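Local atomic coordinates of tartronic semialdehyde reductase (Salmonella typhimurium, PDB entry 1YB4), a protein that catalyses the NAD(P)H-dependent reduction of tartronate semialdehyde (2-hydroxy-3-oxopropanoate) to (R)-glycerate, a reversible reaction. Residues H220-M224 against D278-V283; I183-E188 against M282-L286; S86-K90 against V110-D116; L29-T33 against V55-A59. All blocks are in the same frame, centred on the assembly; numbering follows the deposited sequence.

Interaction 1. Residues H220-M224 against D278-V283; sequences HGERM and DHSAMV
Two imidazoles meet nitrogen to nitrogen inside a helical domain: His279 NE2 donates a weak hydrogen bond to His220 NE2 at 3.2 Å, the N-H...N angle only 121°. The ring centroids lie 5.0 Å apart with planes at 61°, neither stacked nor edge-to-face. His220 (chi1 m) sits on helix 215-225; its CA is 5.5 Å from that of Ser280, the closest backbone approach. Residues 278-283 form the connection into the last helix: Asp278 is extended, residues 279-281 make a 3-10 turn, and the chain then runs into helix 283-290. Asp278 (chi1 t) folds its carboxylate over this turn; OD2 accepts from Ser280 OG at a very short 2.4 Å and from Ser280 N at 3.1 Å, which fits an Asx turn although the place of that nitrogen is less certain. The same OD2 receives Arg223 NH1 at 3.0 Å, a salt bridge made by a side chain extended beyond chi1 m. Further along, Met224, a selenomethionine, lays CG 3.7 Å from Val283 CG1 and 3.6 Å from Ser280 O. His279 (chi1 p) is also hydrogen-bonded through ND1 to His238 ND1. The weak contact is consistent with one imidazole offering a proton and the other a lone pair, while Asp278 balances the charge of Arg223.

Interaction 2. Residues I183-E188 against M282-L286; sequences IEAVSE and MVQAL
Met282, a selenomethionine, reaches over Ile183 and Glu184, its CB 3.6 Å from Ile183 CG2 and its CG 4.1 Å from Glu184 CA. With chi1 t and chi2 p, it turns SE to within 4.2 Å of Glu184 CG. Ser187, one turn further along helix 167-195, is the point of closest backbone approach: its CA lies 4.8 Å from that of Val283, whereas Glu184 to Met282 and Glu188 to Leu286 are 6.6 and 6.7 Å between CA atoms. This closeness is consistent with the small side chain there. Ser187 (chi1 m) also returns its hydroxyl to its own helix, OG donating to Ile183 O at 2.7 Å, so that OG meets Val283 CA at 3.5 Å and Met282 CG at 3.7 Å simply by packing. The principle is that of helix packing at a small residue, here between the long helix 167-195 and the final helix 283-290 of the all-helical C-terminal domain of the HIBADH-related family. Leu286 (chi1 m, chi2 p) fills the next position, its CD1 3.9 Å from Ser187 CB. Glu188 continues past this leucine into the subunit interface, where its OE2 is hydrogen-bonded to Asn258 N and its OE1 to Thr259 OG1 of a second subunit.

Interaction 3. Residues S86-K90 against V110-D116; sequences SLQGK and VNEMGAD
Asp116 N donates to Lys90 O at 2.8 Å and 162°, the best-formed hydrogen bond between these segments, where two neighbouring parallel strands of the Rossmann-type domain begin. A water extends it, donating to Asp116 OD2 at 2.5 Å and weakly to Lys90 O at 3.4 Å; Asp116 OD2 also pairs with Arg147. Before the strands, Gly89 N gives Gly114 O a weak bond of 2.9 Å. Residues 87-90 form a type II turn, Lys90 N to Leu87 O 3.1 Å, with Gly89 at positive phi. Helix 100-111 ends in a Schellman motif: Gly114 (phi 91°, psi 38°) turns the chain into strand 115-123. At these angles a CB would jam against the preceding carbonyl O, and it would also run into side-chain NE2 of Gln88; the CA atoms of Gly114 and Gln88 are 4.3 Å apart. The side chain of Leu87 packs on the second segment, CD2 4.2 Å from Val110 CG1 and 4.0 Å from Met113 CB (a selenomethionine), its CB 4.0 Å from Ala115 CB. Gln88 CA approaches Gly114 O at 2.9 Å in a CA-H...O contact.

Interaction 4. Residues L29-T33 against V55-A59; sequences LHVTT and VTEFA
This contact belongs to the nucleotide-binding domain, at one of the two outermost strands of its sheet within the chain. Strand 28-31 runs extended through His30, and the weakly bonded helix 52-57 ends beside it, His30 and Val55 approaching to 5.4 Å between CA atoms. Past that helix the chain makes an inverse gamma turn centred on Phe58 (phi -90°, psi 61°), which directs the phenyl ring to the histidine. The His30 and Phe58 rings stack face to face, planes at 19°; their modelled centroid separation of 3.5 Å is unreliable, since some carbons sit closer than they can. His30 takes chi1 m, while Phe58 has chi1 at 26°, off the usual wells. Val49 packs against both side chains. Val55 (chi1 t) covers the backbone leaving the strand: its CG1 lies 3.2 Å from His30 O, and its CG2 is 3.8 Å from Val31 O and 3.6 Å from Thr32 CG2. Van der Waals packing and ring stacking join the segments. Helix 52-57 lies in the connection from strand 28-31 to strand 61-64, which passes beyond strand 5-8, the crossover of a Rossmann-type fold.

The four contacts fall into two groups, one in each domain, on opposite sides of the chain's centre. Interactions 1 and 2 have centres about 7 Å apart and share Met282 and Val283; Met224 SE lies 3.7 Å from Ser187 OG, and His220 CD2 lies 3.8 Å from Ile183 CD1. Interactions 3 and 4, centres about 16 Å apart, meet through Lys90, whose NZ lies 2.6 Å from Ala59 O, a probable hydrogen bond, and through Leu87 CD1, 3.8 Å from Thr56 CG2. Between the groups, centres are about 39 to 46 Å apart. The side chain of His279 in interaction 1 is about 10 Å from that of Lys172, the predicted active-site residue.

Interaction 1. Residues H220-M224 against D278-V283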
# COMPACT_ATOMS: atom_id res chain seq x y z
N HIS A 220 6.08 -12.27 19.72
CA HIS A 220 6.58 -12.31 18.35
C HIS A 220 7.86 -11.52 18.15
O HIS A 220 8.72 -11.90 17.35
CB HIS A 220 5.51 -11.82 17.39
CG HIS A 220 4.24 -12.59 17.48
ND1 HIS A 220 3.37 -12.47 18.55
CD2 HIS A 220 3.73 -13.57 16.70
CE1 HIS A 220 2.39 -13.34 18.41
NE2 HIS A 220 2.58 -14.02 17.30
N GLY A 221 7.98 -10.41 18.86
CA GLY A 221 9.19 -9.62 18.75
C GLY A 221 10.37 -10.52 19.04
O GLY A 221 11.33 -10.62 18.28
N GLU A 222 10.28 -11.21 20.17
CA GLU A 222 11.31 -12.13 20.62
C GLU A 222 11.58 -13.22 19.56
O GLU A 222 12.73 -13.51 19.23
CB GLU A 222 10.88 -12.77 21.95
CG GLU A 222 11.95 -13.55 22.69
CD GLU A 222 12.86 -12.66 23.52
OE1 GLU A 222 13.56 -11.80 22.94
OE2 GLU A 222 12.87 -12.83 24.76
N ARG A 223 10.51 -13.81 19.04
CA ARG A 223 10.63 -14.85 18.03
C ARG A 223 11.44 -14.40 16.82
O ARG A 223 12.12 -15.21 16.18
CB ARG A 223 9.24 -15.31 17.58
CG ARG A 223 8.48 -16.14 18.60
CD ARG A 223 7.06 -16.45 18.13
NE ARG A 223 6.26 -17.10 19.17
CZ ARG A 223 4.98 -17.45 19.05
NH1 ARG A 223 4.32 -17.22 17.92
NH2 ARG A 223 4.35 -18.03 20.07
N MSE A 224 11.39 -13.11 16.50
CA MSE A 224 12.11 -12.57 15.35
C MSE A 224 13.59 -12.40 15.61
O MSE A 224 14.42 -12.62 14.72
CB MSE A 224 11.52 -11.21 14.95
CG MSE A 224 10.09 -11.26 14.39
SE MSE A 224 9.31 -9.48 14.09
CE MSE A 224 7.45 -9.89 14.51
N ASP A 278 6.01 -19.99 11.58
CA ASP A 278 5.20 -19.18 12.49
C ASP A 278 5.00 -17.82 11.83
O ASP A 278 5.94 -17.27 11.26
CB ASP A 278 5.93 -19.01 13.81
CG ASP A 278 5.12 -18.24 14.81
OD1 ASP A 278 4.06 -18.75 15.24
OD2 ASP A 278 5.53 -17.11 15.17
N HIS A 279 3.80 -17.25 11.92
CA HIS A 279 3.57 -15.97 11.27
C HIS A 279 4.52 -14.87 11.74
O HIS A 279 4.49 -13.75 11.21
CB HIS A 279 2.11 -15.53 11.40
CG HIS A 279 1.57 -15.57 12.79
ND1 HIS A 279 0.25 -15.27 13.08
CD2 HIS A 279 2.16 -15.82 13.98
CE1 HIS A 279 0.06 -15.33 14.38
NE2 HIS A 279 1.20 -15.66 14.95
N SER A 280 5.37 -15.18 12.72
CA SER A 280 6.34 -14.21 13.19
C SER A 280 7.42 -14.18 12.10
O SER A 280 8.25 -13.27 12.04
CB SER A 280 6.93 -14.63 14.54
OG SER A 280 7.54 -15.91 14.45
N ALA A 281 7.39 -15.19 11.24
CA ALA A 281 8.32 -15.29 10.13
C ALA A 281 8.11 -14.15 9.13
O ALA A 281 8.87 -13.99 8.16
CB ALA A 281 8.15 -16.63 9.45
N MSE A 282 7.05 -13.39 9.36
CA MSE A 282 6.70 -12.25 8.54
C MSE A 282 7.92 -11.37 8.32
O MSE A 282 8.15 -10.87 7.23
CB MSE A 282 5.61 -11.43 9.24
CG MSE A 282 5.40 -10.01 8.75
SE MSE A 282 4.58 -9.94 7.01
CE MSE A 282 6.07 -9.37 6.00
N VAL A 283 8.69 -11.18 9.39
CA VAL A 283 9.86 -10.32 9.37
C VAL A 283 10.80 -10.60 8.22
O VAL A 283 11.48 -9.70 7.71
CB VAL A 283 10.64 -10.42 10.72
CG1 VAL A 283 11.13 -11.83 10.93
CG2 VAL A 283 11.80 -9.42 10.74

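Interaction 2. Residues I183-E188 against M282-L286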
# COMPACT_ATOMS: atom_id res chain seq x y z
N ILE A 183 2.14 -7.69 13.79
CA ILE A 183 3.35 -8.44 13.47
C ILE A 183 4.14 -7.70 12.40
O ILE A 183 5.36 -7.60 12.48
CB ILE A 183 3.02 -9.88 12.96
CG1 ILE A 183 2.47 -10.73 14.11
CG2 ILE A 183 4.27 -10.54 12.41
CD1 ILE A 183 1.93 -12.11 13.69
N GLU A 184 3.45 -7.16 11.40
CA GLU A 184 4.14 -6.45 10.33
C GLU A 184 4.76 -5.17 10.87
O GLU A 184 5.86 -4.78 10.47
CB GLU A 184 3.16 -6.15 9.20
CG GLU A 184 3.81 -5.89 7.84
CD GLU A 184 4.27 -4.45 7.67
OE1 GLU A 184 3.79 -3.57 8.42
OE2 GLU A 184 5.08 -4.20 6.75
N ALA A 185 4.07 -4.53 11.80
CA ALA A 185 4.59 -3.30 12.38
C ALA A 185 5.91 -3.54 13.12
O ALA A 185 6.90 -2.84 12.90
CB ALA A 185 3.56 -2.68 13.32
N VAL A 186 5.94 -4.55 13.99
CA VAL A 186 7.17 -4.86 14.73
C VAL A 186 8.30 -5.18 13.73
O VAL A 186 9.46 -4.82 13.96
CB VAL A 186 6.94 -6.07 15.70
CG1 VAL A 186 8.18 -6.33 16.55
CG2 VAL A 186 5.73 -5.77 16.60
N SER A 187 7.95 -5.83 12.62
CA SER A 187 8.92 -6.19 11.58
C SER A 187 9.56 -4.96 10.91
O SER A 187 10.77 -4.91 10.67
CB SER A 187 8.24 -7.03 10.50
OG SER A 187 7.61 -8.19 11.04
N GLU A 188 8.74 -3.96 10.59
CA GLU A 188 9.23 -2.75 9.94
C GLU A 188 10.08 -1.90 10.87
O GLU A 188 11.09 -1.33 10.45
CB GLU A 188 8.04 -1.92 9.42
CG GLU A 188 7.50 -2.37 8.09
CD GLU A 188 6.48 -1.40 7.48
OE1 GLU A 188 6.64 -0.17 7.63
OE2 GLU A 188 5.53 -1.89 6.82
N MSE A 282 7.05 -13.39 9.36
CA MSE A 282 6.70 -12.25 8.54
C MSE A 282 7.92 -11.37 8.32
O MSE A 282 8.15 -10.87 7.23
CB MSE A 282 5.61 -11.43 9.24
CG MSE A 282 5.40 -10.01 8.75
SE MSE A 282 4.58 -9.94 7.01
CE MSE A 282 6.07 -9.37 6.00
N VAL A 283 8.69 -11.18 9.39
CA VAL A 283 9.86 -10.32 9.37
C VAL A 283 10.80 -10.60 8.22
O VAL A 283 11.48 -9.70 7.71
CB VAL A 283 10.64 -10.42 10.72
CG1 VAL A 283 11.13 -11.83 10.93
CG2 VAL A 283 11.80 -9.42 10.74
N GLN A 284 10.84 -11.85 7.79
CA GLN A 284 11.72 -12.21 6.69
C GLN A 284 11.38 -11.48 5.40
O GLN A 284 12.26 -11.20 4.58
CB GLN A 284 11.68 -13.73 6.46
CG GLN A 284 12.19 -14.53 7.65
CD GLN A 284 12.40 -15.99 7.32
OE1 GLN A 284 11.46 -16.74 7.06
NE2 GLN A 284 13.66 -16.41 7.31
N ALA A 285 10.10 -11.15 5.21
CA ALA A 285 9.68 -10.46 4.00
C ALA A 285 10.31 -9.09 3.94
O ALA A 285 10.78 -8.67 2.89
CB ALA A 285 8.19 -10.35 3.95
N LEU A 286 10.32 -8.38 5.06
CA LEU A 286 10.92 -7.06 5.07
C LEU A 286 12.45 -7.14 5.06
O LEU A 286 13.12 -6.24 4.55
CB LEU A 286 10.41 -6.25 6.25
CG LEU A 286 8.94 -5.96 6.00
CD1 LEU A 286 8.10 -7.07 6.57
CD2 LEU A 286 8.56 -4.67 6.61

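Interaction 3. Residues S86-K90 against V110-D116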
# COMPACT_ATOMS: atom_id res chain seq x y z
N SER A 86 -35.09 -33.51 11.80
CA SER A 86 -35.69 -32.51 12.66
C SER A 86 -34.58 -31.77 13.38
O SER A 86 -33.64 -32.39 13.88
CB SER A 86 -36.62 -33.17 13.68
OG SER A 86 -37.12 -32.21 14.60
N LEU A 87 -34.69 -30.45 13.43
CA LEU A 87 -33.70 -29.61 14.08
C LEU A 87 -34.35 -28.96 15.29
O LEU A 87 -33.71 -28.24 16.05
CB LEU A 87 -33.22 -28.53 13.11
CG LEU A 87 -31.74 -28.55 12.70
CD1 LEU A 87 -31.30 -29.94 12.28
CD2 LEU A 87 -31.56 -27.57 11.56
N GLN A 88 -35.64 -29.24 15.45
CA GLN A 88 -36.43 -28.68 16.54
C GLN A 88 -35.84 -28.95 17.92
O GLN A 88 -35.46 -30.08 18.22
CB GLN A 88 -37.87 -29.22 16.47
CG GLN A 88 -38.82 -28.53 17.42
CD GLN A 88 -39.00 -27.05 17.10
OE1 GLN A 88 -39.25 -26.23 17.99
NE2 GLN A 88 -38.89 -26.71 15.81
N GLY A 89 -35.77 -27.90 18.74
CA GLY A 89 -35.25 -28.02 20.09
C GLY A 89 -33.76 -28.29 20.22
O GLY A 89 -33.28 -28.65 21.30
N LYS A 90 -33.03 -28.11 19.12
CA LYS A 90 -31.59 -28.34 19.12
C LYS A 90 -30.79 -27.05 19.07
O LYS A 90 -31.30 -25.97 18.77
CB LYS A 90 -31.18 -29.23 17.94
CG LYS A 90 -31.68 -30.66 18.04
CD LYS A 90 -31.16 -31.51 16.89
CE LYS A 90 -31.74 -32.92 16.96
NZ LYS A 90 -31.50 -33.55 18.29
N VAL A 110 -31.15 -22.02 9.97
CA VAL A 110 -31.30 -23.00 11.03
C VAL A 110 -32.37 -22.51 12.01
O VAL A 110 -33.19 -23.29 12.50
CB VAL A 110 -29.94 -23.22 11.77
CG1 VAL A 110 -30.16 -23.90 13.11
CG2 VAL A 110 -29.03 -24.08 10.92
N ASN A 111 -32.39 -21.20 12.28
CA ASN A 111 -33.37 -20.62 13.21
C ASN A 111 -34.81 -20.83 12.76
O ASN A 111 -35.70 -21.00 13.60
CB ASN A 111 -33.13 -19.12 13.41
CG ASN A 111 -32.01 -18.82 14.40
OD1 ASN A 111 -31.66 -17.66 14.63
ND2 ASN A 111 -31.45 -19.87 15.01
N GLU A 112 -35.05 -20.81 11.45
CA GLU A 112 -36.40 -21.01 10.93
C GLU A 112 -36.72 -22.49 10.80
O GLU A 112 -37.80 -22.86 10.35
CB GLU A 112 -36.58 -20.27 9.59
CG GLU A 112 -35.63 -20.69 8.47
CD GLU A 112 -35.61 -19.68 7.33
OE1 GLU A 112 -35.39 -18.48 7.60
OE2 GLU A 112 -35.82 -20.07 6.16
N MSE A 113 -35.79 -23.34 11.22
CA MSE A 113 -36.00 -24.78 11.18
C MSE A 113 -36.24 -25.29 12.60
O MSE A 113 -36.41 -26.48 12.82
CB MSE A 113 -34.81 -25.49 10.58
CG MSE A 113 -34.51 -25.08 9.15
SE MSE A 113 -33.54 -26.43 8.20
CE MSE A 113 -34.99 -27.09 7.09
N GLY A 114 -36.24 -24.37 13.56
CA GLY A 114 -36.48 -24.72 14.94
C GLY A 114 -35.26 -25.06 15.79
O GLY A 114 -35.32 -25.95 16.64
N ALA A 115 -34.16 -24.35 15.58
CA ALA A 115 -32.95 -24.62 16.35
C ALA A 115 -32.19 -23.33 16.65
O ALA A 115 -32.36 -22.33 15.95
CB ALA A 115 -32.06 -25.59 15.59
N ASP A 116 -31.38 -23.35 17.70
CA ASP A 116 -30.58 -22.20 18.05
C ASP A 116 -29.21 -22.35 17.38
O ASP A 116 -28.78 -23.47 17.08
CB ASP A 116 -30.42 -22.09 19.57
CG ASP A 116 -31.70 -21.65 20.26
OD1 ASP A 116 -32.27 -20.61 19.85
OD2 ASP A 116 -32.14 -22.33 21.20
O HOH W 1 -33.65 -24.25 20.48

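Interaction 4. Residues L29-T33 against V55-A59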
# COMPACT_ATOMS: atom_id res chain seq x y z
N LEU A 29 -20.40 -38.51 23.10
CA LEU A 29 -20.37 -37.86 21.81
C LEU A 29 -20.55 -38.77 20.62
O LEU A 29 -19.97 -39.85 20.55
CB LEU A 29 -19.05 -37.11 21.64
CG LEU A 29 -18.92 -35.68 22.13
CD1 LEU A 29 -19.35 -35.55 23.59
CD2 LEU A 29 -17.48 -35.25 21.94
N HIS A 30 -21.35 -38.30 19.68
CA HIS A 30 -21.56 -39.02 18.45
C HIS A 30 -20.79 -38.14 17.47
O HIS A 30 -21.22 -37.03 17.15
CB HIS A 30 -23.04 -39.09 18.12
CG HIS A 30 -23.77 -40.17 18.86
ND1 HIS A 30 -23.75 -41.49 18.46
CD2 HIS A 30 -24.56 -40.12 19.96
CE1 HIS A 30 -24.50 -42.21 19.28
NE2 HIS A 30 -25.00 -41.40 20.20
N VAL A 31 -19.64 -38.63 17.03
CA VAL A 31 -18.78 -37.89 16.13
C VAL A 31 -18.83 -38.37 14.70
O VAL A 31 -19.47 -39.38 14.40
CB VAL A 31 -17.32 -37.96 16.61
CG1 VAL A 31 -17.25 -37.65 18.10
CG2 VAL A 31 -16.74 -39.33 16.31
N THR A 32 -18.13 -37.65 13.82
CA THR A 32 -18.06 -37.97 12.40
C THR A 32 -17.06 -37.04 11.72
O THR A 32 -16.84 -35.92 12.17
CB THR A 32 -19.42 -37.78 11.70
OG1 THR A 32 -19.36 -38.33 10.39
CG2 THR A 32 -19.76 -36.30 11.58
N THR A 33 -16.47 -37.51 10.62
CA THR A 33 -15.50 -36.73 9.86
C THR A 33 -15.05 -37.60 8.69
O THR A 33 -15.34 -38.80 8.68
CB THR A 33 -14.27 -36.31 10.72
OG1 THR A 33 -13.32 -35.60 9.91
CG2 THR A 33 -13.59 -37.52 11.34
N VAL A 55 -25.26 -37.70 13.46
CA VAL A 55 -24.77 -36.98 14.62
C VAL A 55 -25.89 -36.08 15.14
O VAL A 55 -26.14 -36.01 16.35
CB VAL A 55 -23.53 -36.09 14.27
CG1 VAL A 55 -23.15 -35.20 15.46
CG2 VAL A 55 -22.36 -36.96 13.91
N THR A 56 -26.57 -35.41 14.22
CA THR A 56 -27.66 -34.50 14.57
C THR A 56 -28.86 -35.19 15.25
O THR A 56 -29.59 -34.56 16.03
CB THR A 56 -28.18 -33.73 13.33
OG1 THR A 56 -27.11 -33.56 12.39
CG2 THR A 56 -28.68 -32.35 13.73
N GLU A 57 -29.06 -36.47 14.96
CA GLU A 57 -30.18 -37.20 15.54
C GLU A 57 -29.99 -37.46 17.04
O GLU A 57 -30.78 -36.96 17.85
CB GLU A 57 -30.39 -38.52 14.78
CG GLU A 57 -30.47 -38.30 13.27
CD GLU A 57 -31.04 -39.48 12.49
OE1 GLU A 57 -30.59 -40.62 12.73
OE2 GLU A 57 -31.92 -39.25 11.64
N PHE A 58 -28.96 -38.20 17.42
CA PHE A 58 -28.73 -38.48 18.83
C PHE A 58 -27.84 -37.45 19.48
O PHE A 58 -26.76 -37.78 19.98
CB PHE A 58 -28.13 -39.86 19.04
CG PHE A 58 -27.35 -40.37 17.86
CD1 PHE A 58 -26.31 -39.62 17.33
CD2 PHE A 58 -27.67 -41.60 17.28
CE1 PHE A 58 -25.59 -40.09 16.23
CE2 PHE A 58 -26.96 -42.08 16.18
CZ PHE A 58 -25.91 -41.32 15.65
N ALA A 59 -28.29 -36.20 19.48
CA ALA A 59 -27.55 -35.09 20.07
C ALA A 59 -28.37 -33.81 20.07
O ALA A 59 -28.99 -33.47 19.07
CB ALA A 59 -26.25 -34.87 19.32